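Local structure of protein-glutamine gamma-glutamyltransferase (6G49) at residues S117-Q131 with L142-V156. The protein shows protein-glutamine gamma-glutamyltransferase (transglutaminase) activity in vitro through its periplasmic domain and is critical for the viability of Pseudomonas aeruginosa. Numbering follows the deposited sequence.
Sequences SQPWLFALDVAQTDQ and LQRRQPVEQRLFYRV. With PO4 (phosphate ion), chain F; PO4 (phosphate ion), chain G.
Leu121 and Tyr154 meet in an apolar core between two antiparallel strand pairings, within the TgpA N-terminal family region of the periplasmic domain. Leu121 CD1 sits 3.9 Å from the centroid of the Tyr154 ring, almost on the ring normal, in a CH-pi contact. Its other branch, CD2, packs against Val148 CG2 and Leu152 CD2. Phe122 O lies at the edge of the Tyr154 ring, in its plane, and accepts from Tyr154 OH at 2.7 Å; the hydroxyl lies in the carbonyl plane, on a lone pair. The ring gets there with CG between the backbone N and the carbonyl carbon (chi1 58°). Beside it, Leu142 CD1 packs against Ala123 CB, Ala127 CB and Thr129 CG2, meeting the last tip to tip at 3.7 Å.

Backbone bonds flank this core. Arg144 N binds Pro119 O at 2.8 Å, and Val148 N binds Gln118 O at 2.9 Å. Next to the Thr129-Val156 pair, two bonds join Asp130 and Arg155: Arg155 N gives to Asp130 OD1 at 3.0 Å, from above the carboxylate plane, and Asp130 N gives to Arg155 O. At Ser117, OG donates to Glu149 OE1 at 2.8 Å.

Strands 120-124 and 142-144 belong to one antiparallel sheet, where they also pair with strands 72-81 and 134-136 respectively. Strands 127-129 and 152-158 belong to another; 127-129 is an outermost strand, and 152-158 separates it from strand 107-113.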
loop_
_atom_site.group_PDB
_atom_site.type_symbol
_atom_site.label_atom_id
_atom_site.label_comp_id
_atom_site.label_asym_id
_atom_site.label_seq_id
_atom_site.Cartn_x
_atom_site.Cartn_y
_atom_site.Cartn_z
ATOM N N SER A 117 -4.693 2.059 18.365
ATOM C CA SER A 117 -5.272 3.377 18.553
ATOM C C SER A 117 -5.698 4.001 17.223
ATOM O O SER A 117 -5.744 5.227 17.098
ATOM C CB SER A 117 -4.310 4.272 19.320
ATOM O OG SER A 117 -4.110 3.779 20.620
ATOM N N GLN A 118 -6.038 3.176 16.227
ATOM C CA GLN A 118 -6.531 3.601 14.957
ATOM C C GLN A 118 -7.724 2.748 14.552
ATOM O O GLN A 118 -7.877 1.596 14.994
ATOM C CB GLN A 118 -5.450 3.594 13.861
ATOM C CG GLN A 118 -4.239 4.461 14.138
ATOM C CD GLN A 118 -4.554 5.938 14.021
ATOM O OE1 GLN A 118 -5.672 6.350 13.720
ATOM N NE2 GLN A 118 -3.500 6.738 14.157
ATOM N N PRO A 119 -8.642 3.251 13.720
ATOM C CA PRO A 119 -9.841 2.501 13.360
ATOM C C PRO A 119 -9.802 1.635 12.101
ATOM O O PRO A 119 -10.734 1.669 11.340
ATOM C CB PRO A 119 -10.838 3.654 13.158
ATOM C CG PRO A 119 -10.049 4.757 12.507
ATOM C CD PRO A 119 -8.683 4.631 13.160
ATOM N N TRP A 120 -8.661 0.997 11.797
ATOM C CA TRP A 120 -8.432 0.212 10.599
ATOM C C TRP A 120 -8.199 -1.238 11.006
ATOM O O TRP A 120 -7.379 -1.458 11.922
ATOM C CB TRP A 120 -7.220 0.741 9.803
ATOM C CG TRP A 120 -7.315 2.234 9.668
ATOM C CD1 TRP A 120 -8.418 2.937 9.275
ATOM C CD2 TRP A 120 -6.288 3.209 9.938
ATOM N NE1 TRP A 120 -8.149 4.281 9.299
ATOM C CE2 TRP A 120 -6.861 4.486 9.713
ATOM C CE3 TRP A 120 -4.949 3.147 10.341
ATOM C CZ2 TRP A 120 -6.148 5.671 9.894
ATOM C CZ3 TRP A 120 -4.253 4.319 10.571
ATOM C CH2 TRP A 120 -4.845 5.570 10.346
ATOM N N LEU A 121 -8.889 -2.177 10.364
ATOM C CA LEU A 121 -8.552 -3.586 10.544
ATOM C C LEU A 121 -7.666 -4.000 9.372
ATOM O O LEU A 121 -7.874 -3.610 8.201
ATOM C CB LEU A 121 -9.828 -4.421 10.581
ATOM C CG LEU A 121 -10.821 -4.125 11.707
ATOM C CD1 LEU A 121 -11.809 -5.271 11.847
ATOM C CD2 LEU A 121 -10.167 -3.796 13.009
ATOM N N PHE A 122 -6.675 -4.816 9.680
ATOM C CA PHE A 122 -5.740 -5.273 8.674
ATOM C C PHE A 122 -6.292 -6.512 7.966
ATOM O O PHE A 122 -6.791 -7.442 8.632
ATOM C CB PHE A 122 -4.405 -5.600 9.329
ATOM C CG PHE A 122 -3.903 -4.553 10.275
ATOM C CD1 PHE A 122 -3.764 -3.244 9.853
ATOM C CD2 PHE A 122 -3.670 -4.841 11.615
ATOM C CE1 PHE A 122 -3.407 -2.261 10.742
ATOM C CE2 PHE A 122 -3.184 -3.862 12.455
ATOM C CZ PHE A 122 -3.041 -2.569 12.015
ATOM N N ALA A 123 -6.171 -6.584 6.645
ATOM C CA ALA A 123 -6.663 -7.745 5.922
ATOM C C ALA A 123 -6.123 -7.730 4.506
ATOM O O ALA A 123 -5.919 -6.648 3.921
ATOM C CB ALA A 123 -8.179 -7.731 5.871
ATOM N N LEU A 124 -6.015 -8.914 3.903
ATOM C CA LEU A 124 -5.719 -9.018 2.468
ATOM C C LEU A 124 -6.912 -8.478 1.675
ATOM O O LEU A 124 -8.083 -8.699 1.979
ATOM C CB LEU A 124 -5.498 -10.480 2.072
ATOM C CG LEU A 124 -4.480 -11.278 2.870
ATOM C CD1 LEU A 124 -4.528 -12.721 2.406
ATOM C CD2 LEU A 124 -3.045 -10.733 2.727
ATOM N N ASP A 125 -6.594 -7.713 0.624
ATOM C CA ASP A 125 -7.625 -7.184 -0.278
ATOM C C ASP A 125 -8.258 -8.366 -1.036
ATOM O O ASP A 125 -7.617 -9.378 -1.240
ATOM C CB ASP A 125 -6.967 -6.169 -1.237
ATOM C CG ASP A 125 -7.876 -5.130 -1.859
ATOM O OD1 ASP A 125 -8.795 -4.676 -1.188
ATOM O OD2 ASP A 125 -7.598 -4.747 -3.028
ATOM N N VAL A 126 -9.570 -8.279 -1.408
ATOM C CA VAL A 126 -10.594 -7.423 -0.887
ATOM C C VAL A 126 -11.245 -8.198 0.270
ATOM O O VAL A 126 -11.651 -9.371 0.084
ATOM C CB VAL A 126 -11.646 -7.088 -1.953
ATOM C CG1 VAL A 126 -12.856 -6.423 -1.343
ATOM C CG2 VAL A 126 -11.049 -6.195 -3.030
ATOM N N ALA A 127 -11.384 -7.540 1.406
ATOM C CA ALA A 127 -11.765 -8.214 2.634
ATOM C C ALA A 127 -13.227 -7.978 2.993
ATOM O O ALA A 127 -13.817 -6.916 2.795
ATOM C CB ALA A 127 -10.921 -7.764 3.797
ATOM N N GLN A 128 -13.779 -9.020 3.656
ATOM C CA GLN A 128 -15.030 -8.985 4.414
ATOM C C GLN A 128 -14.772 -9.568 5.816
ATOM O O GLN A 128 -13.921 -10.465 5.931
ATOM C CB GLN A 128 -16.109 -9.830 3.720
ATOM C CG GLN A 128 -16.328 -9.441 2.279
ATOM C CD GLN A 128 -17.176 -8.215 2.127
ATOM O OE1 GLN A 128 -18.366 -8.357 1.839
ATOM N NE2 GLN A 128 -16.575 -7.015 2.270
ATOM N N THR A 129 -15.427 -9.049 6.862
ATOM C CA THR A 129 -15.184 -9.551 8.212
ATOM C C THR A 129 -16.537 -9.844 8.849
ATOM O O THR A 129 -17.586 -9.455 8.330
ATOM C CB THR A 129 -14.410 -8.588 9.131
ATOM O OG1 THR A 129 -15.294 -7.590 9.638
ATOM C CG2 THR A 129 -13.236 -7.948 8.407
ATOM N N ASP A 130 -16.462 -10.487 10.004
ATOM C CA ASP A 130 -17.639 -10.723 10.833
ATOM C C ASP A 130 -17.896 -9.601 11.848
ATOM O O ASP A 130 -18.690 -9.776 12.797
ATOM C CB ASP A 130 -17.466 -12.055 11.572
ATOM C CG ASP A 130 -16.374 -12.057 12.639
ATOM O OD1 ASP A 130 -15.407 -11.236 12.601
ATOM O OD2 ASP A 130 -16.456 -12.901 13.554
ATOM N N GLN A 131 -17.191 -8.477 11.749
ATOM C CA GLN A 131 -17.304 -7.383 12.682
ATOM C C GLN A 131 -18.408 -6.448 12.191
ATOM O O GLN A 131 -18.261 -5.834 11.128
ATOM C CB GLN A 131 -15.971 -6.659 12.841
ATOM C CG GLN A 131 -14.852 -7.539 13.364
ATOM C CD GLN A 131 -15.157 -8.158 14.702
ATOM O OE1 GLN A 131 -15.391 -9.386 14.794
ATOM N NE2 GLN A 131 -15.153 -7.328 15.730
ATOM N N LEU A 142 -10.840 -1.405 5.497
ATOM C CA LEU A 142 -11.808 -1.688 6.549
ATOM C C LEU A 142 -11.723 -0.612 7.642
ATOM O O LEU A 142 -10.708 -0.456 8.283
ATOM C CB LEU A 142 -11.441 -3.071 7.132
ATOM C CG LEU A 142 -11.573 -4.268 6.210
ATOM C CD1 LEU A 142 -10.934 -5.468 6.874
ATOM C CD2 LEU A 142 -13.025 -4.540 5.890
ATOM N N GLN A 143 -12.816 0.138 7.826
ATOM C CA GLN A 143 -12.891 1.209 8.787
ATOM C C GLN A 143 -13.841 0.745 9.899
ATOM O O GLN A 143 -15.025 0.461 9.626
ATOM C CB GLN A 143 -13.399 2.510 8.146
ATOM C CG GLN A 143 -13.378 3.722 9.109
ATOM C CD GLN A 143 -12.090 4.558 9.089
ATOM O OE1 GLN A 143 -11.083 4.284 8.397
ATOM N NE2 GLN A 143 -12.080 5.631 9.881
ATOM N N ARG A 144 -13.336 0.740 11.113
ATOM C CA ARG A 144 -14.086 0.439 12.330
ATOM C C ARG A 144 -14.687 1.742 12.883
ATOM O O ARG A 144 -14.156 2.813 12.674
ATOM C CB ARG A 144 -13.149 -0.184 13.349
ATOM C CG ARG A 144 -13.841 -0.886 14.506
ATOM C CD ARG A 144 -12.787 -1.651 15.294
ATOM N NE ARG A 144 -13.333 -2.353 16.462
ATOM C CZ ARG A 144 -13.194 -1.955 17.717
ATOM N NH1 ARG A 144 -12.579 -0.828 18.017
ATOM N NH2 ARG A 144 -13.622 -2.724 18.699
ATOM N N ARG A 145 -15.821 1.627 13.594
ATOM C CA ARG A 145 -16.479 2.841 14.074
ATOM C C ARG A 145 -15.643 3.519 15.176
ATOM O O ARG A 145 -15.747 4.729 15.338
ATOM C CB ARG A 145 -17.934 2.556 14.473
ATOM C CG ARG A 145 -18.964 3.275 13.603
ATOM C CD ARG A 145 -18.920 2.987 12.102
ATOM N NE ARG A 145 -17.979 3.800 11.312
ATOM C CZ ARG A 145 -17.939 3.862 9.977
ATOM N NH1 ARG A 145 -16.999 4.567 9.372
ATOM N NH2 ARG A 145 -18.837 3.221 9.249
ATOM N N GLN A 146 -14.824 2.776 15.918
ATOM C CA GLN A 146 -13.965 3.317 16.922
ATOM C C GLN A 146 -12.566 2.765 16.735
ATOM O O GLN A 146 -12.380 1.618 16.272
ATOM C CB GLN A 146 -14.461 2.898 18.307
ATOM C CG GLN A 146 -15.803 3.530 18.621
ATOM C CD GLN A 146 -16.121 3.253 20.062
ATOM O OE1 GLN A 146 -16.356 2.111 20.441
ATOM N NE2 GLN A 146 -16.058 4.297 20.871
ATOM N N PRO A 147 -11.554 3.466 17.253
ATOM C CA PRO A 147 -10.194 2.966 17.167
ATOM C C PRO A 147 -10.018 1.685 17.980
ATOM O O PRO A 147 -10.675 1.486 19.006
ATOM C CB PRO A 147 -9.326 4.056 17.783
ATOM C CG PRO A 147 -10.190 5.277 17.803
ATOM C CD PRO A 147 -11.631 4.795 17.890
ATOM N N VAL A 148 -9.061 0.857 17.561
ATOM C CA VAL A 148 -8.798 -0.399 18.276
ATOM C C VAL A 148 -7.883 -0.113 19.457
ATOM O O VAL A 148 -6.667 0.117 19.291
ATOM C CB VAL A 148 -8.204 -1.457 17.325
ATOM C CG1 VAL A 148 -7.990 -2.759 18.072
ATOM C CG2 VAL A 148 -9.118 -1.697 16.153
ATOM N N GLU A 149 -8.479 -0.096 20.673
ATOM C CA GLU A 149 -7.751 0.240 21.887
ATOM C C GLU A 149 -7.567 -0.969 22.807
ATOM O O GLU A 149 -6.834 -0.860 23.780
ATOM C CB GLU A 149 -8.475 1.332 22.675
ATOM C CG GLU A 149 -8.716 2.607 21.856
ATOM C CD GLU A 149 -7.472 3.420 21.596
ATOM O OE1 GLU A 149 -6.369 3.000 22.040
ATOM O OE2 GLU A 149 -7.594 4.478 20.903
ATOM N N GLN A 150 -8.149 -2.113 22.430
ATOM C CA GLN A 150 -7.896 -3.345 23.131
ATOM C C GLN A 150 -7.614 -4.434 22.083
ATOM O O GLN A 150 -8.049 -4.321 20.964
ATOM C CB GLN A 150 -9.126 -3.712 23.943
ATOM C CG GLN A 150 -9.249 -2.895 25.214
ATOM C CD GLN A 150 -10.628 -3.140 25.766
ATOM O OE1 GLN A 150 -10.996 -4.277 26.080
ATOM N NE2 GLN A 150 -11.418 -2.080 25.803
ATOM N N ARG A 151 -7.005 -5.525 22.529
ATOM C CA ARG A 151 -6.870 -6.686 21.623
ATOM C C ARG A 151 -8.224 -7.026 21.021
ATOM O O ARG A 151 -9.255 -7.014 21.692
ATOM C CB ARG A 151 -6.261 -7.882 22.353
ATOM C CG ARG A 151 -4.818 -7.711 22.760
ATOM C CD ARG A 151 -4.415 -8.821 23.734
ATOM N NE ARG A 151 -3.490 -8.356 24.743
ATOM C CZ ARG A 151 -3.855 -7.899 25.934
ATOM N NH1 ARG A 151 -5.089 -8.080 26.394
ATOM N NH2 ARG A 151 -2.966 -7.257 26.652
ATOM N N LEU A 152 -8.231 -7.427 19.736
ATOM C CA LEU A 152 -9.400 -7.679 19.013
ATOM C C LEU A 152 -9.233 -8.930 18.146
ATOM O O LEU A 152 -8.340 -9.002 17.297
ATOM C CB LEU A 152 -9.733 -6.479 18.117
ATOM C CG LEU A 152 -10.977 -6.632 17.259
ATOM C CD1 LEU A 152 -12.234 -6.689 18.122
ATOM C CD2 LEU A 152 -11.078 -5.480 16.255
ATOM N N PHE A 153 -10.143 -9.905 18.336
ATOM C CA PHE A 153 -10.203 -11.085 17.440
ATOM C C PHE A 153 -11.264 -10.827 16.375
ATOM O O PHE A 153 -12.380 -10.349 16.640
ATOM C CB PHE A 153 -10.591 -12.310 18.289
ATOM C CG PHE A 153 -10.692 -13.575 17.496
ATOM C CD1 PHE A 153 -11.849 -13.864 16.817
ATOM C CD2 PHE A 153 -9.671 -14.487 17.530
ATOM C CE1 PHE A 153 -11.954 -15.034 16.107
ATOM C CE2 PHE A 153 -9.809 -15.697 16.861
ATOM C CZ PHE A 153 -10.917 -15.904 16.096
ATOM N N TYR A 154 -10.960 -11.178 15.123
ATOM C CA TYR A 154 -11.935 -11.073 14.079
ATOM C C TYR A 154 -11.652 -12.092 12.995
ATOM O O TYR A 154 -10.536 -12.594 12.858
ATOM C CB TYR A 154 -12.033 -9.655 13.490
ATOM C CG TYR A 154 -10.780 -9.069 12.898
ATOM C CD1 TYR A 154 -9.900 -8.378 13.687
ATOM C CD2 TYR A 154 -10.546 -9.087 11.523
ATOM C CE1 TYR A 154 -8.736 -7.840 13.152
ATOM C CE2 TYR A 154 -9.409 -8.509 10.972
ATOM C CZ TYR A 154 -8.514 -7.840 11.783
ATOM O OH TYR A 154 -7.357 -7.262 11.313
ATOM N N ARG A 155 -12.715 -12.436 12.281
ATOM C CA ARG A 155 -12.697 -13.432 11.223
ATOM C C ARG A 155 -12.821 -12.734 9.890
ATOM O O ARG A 155 -13.582 -11.807 9.754
ATOM C CB ARG A 155 -13.820 -14.443 11.443
ATOM C CG ARG A 155 -13.864 -14.978 12.865
ATOM C CD ARG A 155 -14.841 -16.130 13.004
ATOM N NE ARG A 155 -14.656 -17.071 11.916
ATOM C CZ ARG A 155 -13.992 -18.214 12.017
ATOM N NH1 ARG A 155 -13.462 -18.587 13.175
ATOM N NH2 ARG A 155 -13.870 -18.994 10.955
ATOM N N VAL A 156 -12.063 -13.207 8.915
ATOM C CA VAL A 156 -11.963 -12.559 7.597
ATOM C C VAL A 156 -12.152 -13.592 6.479
ATOM O O VAL A 156 -11.600 -14.686 6.573
ATOM C CB VAL A 156 -10.605 -11.865 7.424
ATOM C CG1 VAL A 156 -10.548 -11.070 6.123
ATOM C CG2 VAL A 156 -10.264 -10.990 8.647
HETATM P P PO4 F . -12.488 -0.733 21.716
HETATM O O1 PO4 F . -13.000 0.642 21.299
HETATM O O2 PO4 F . -11.165 -1.116 21.068
HETATM O O3 PO4 F . -12.128 -0.781 23.190
HETATM O O4 PO4 F . -13.664 -1.666 21.413
HETATM P P PO4 G . -0.426 -10.326 23.939
HETATM O O1 PO4 G . 0.098 -10.466 22.535
HETATM O O2 PO4 G . 0.782 -10.424 24.859
HETATM O O3 PO4 G . -1.061 -8.945 24.176
HETATM O O4 PO4 G . -1.361 -11.521 24.204
HETATM O O HOH W 1 -9.456 6.971 9.806
HETATM O O HOH W 2 -8.146 -2.423 5.765
#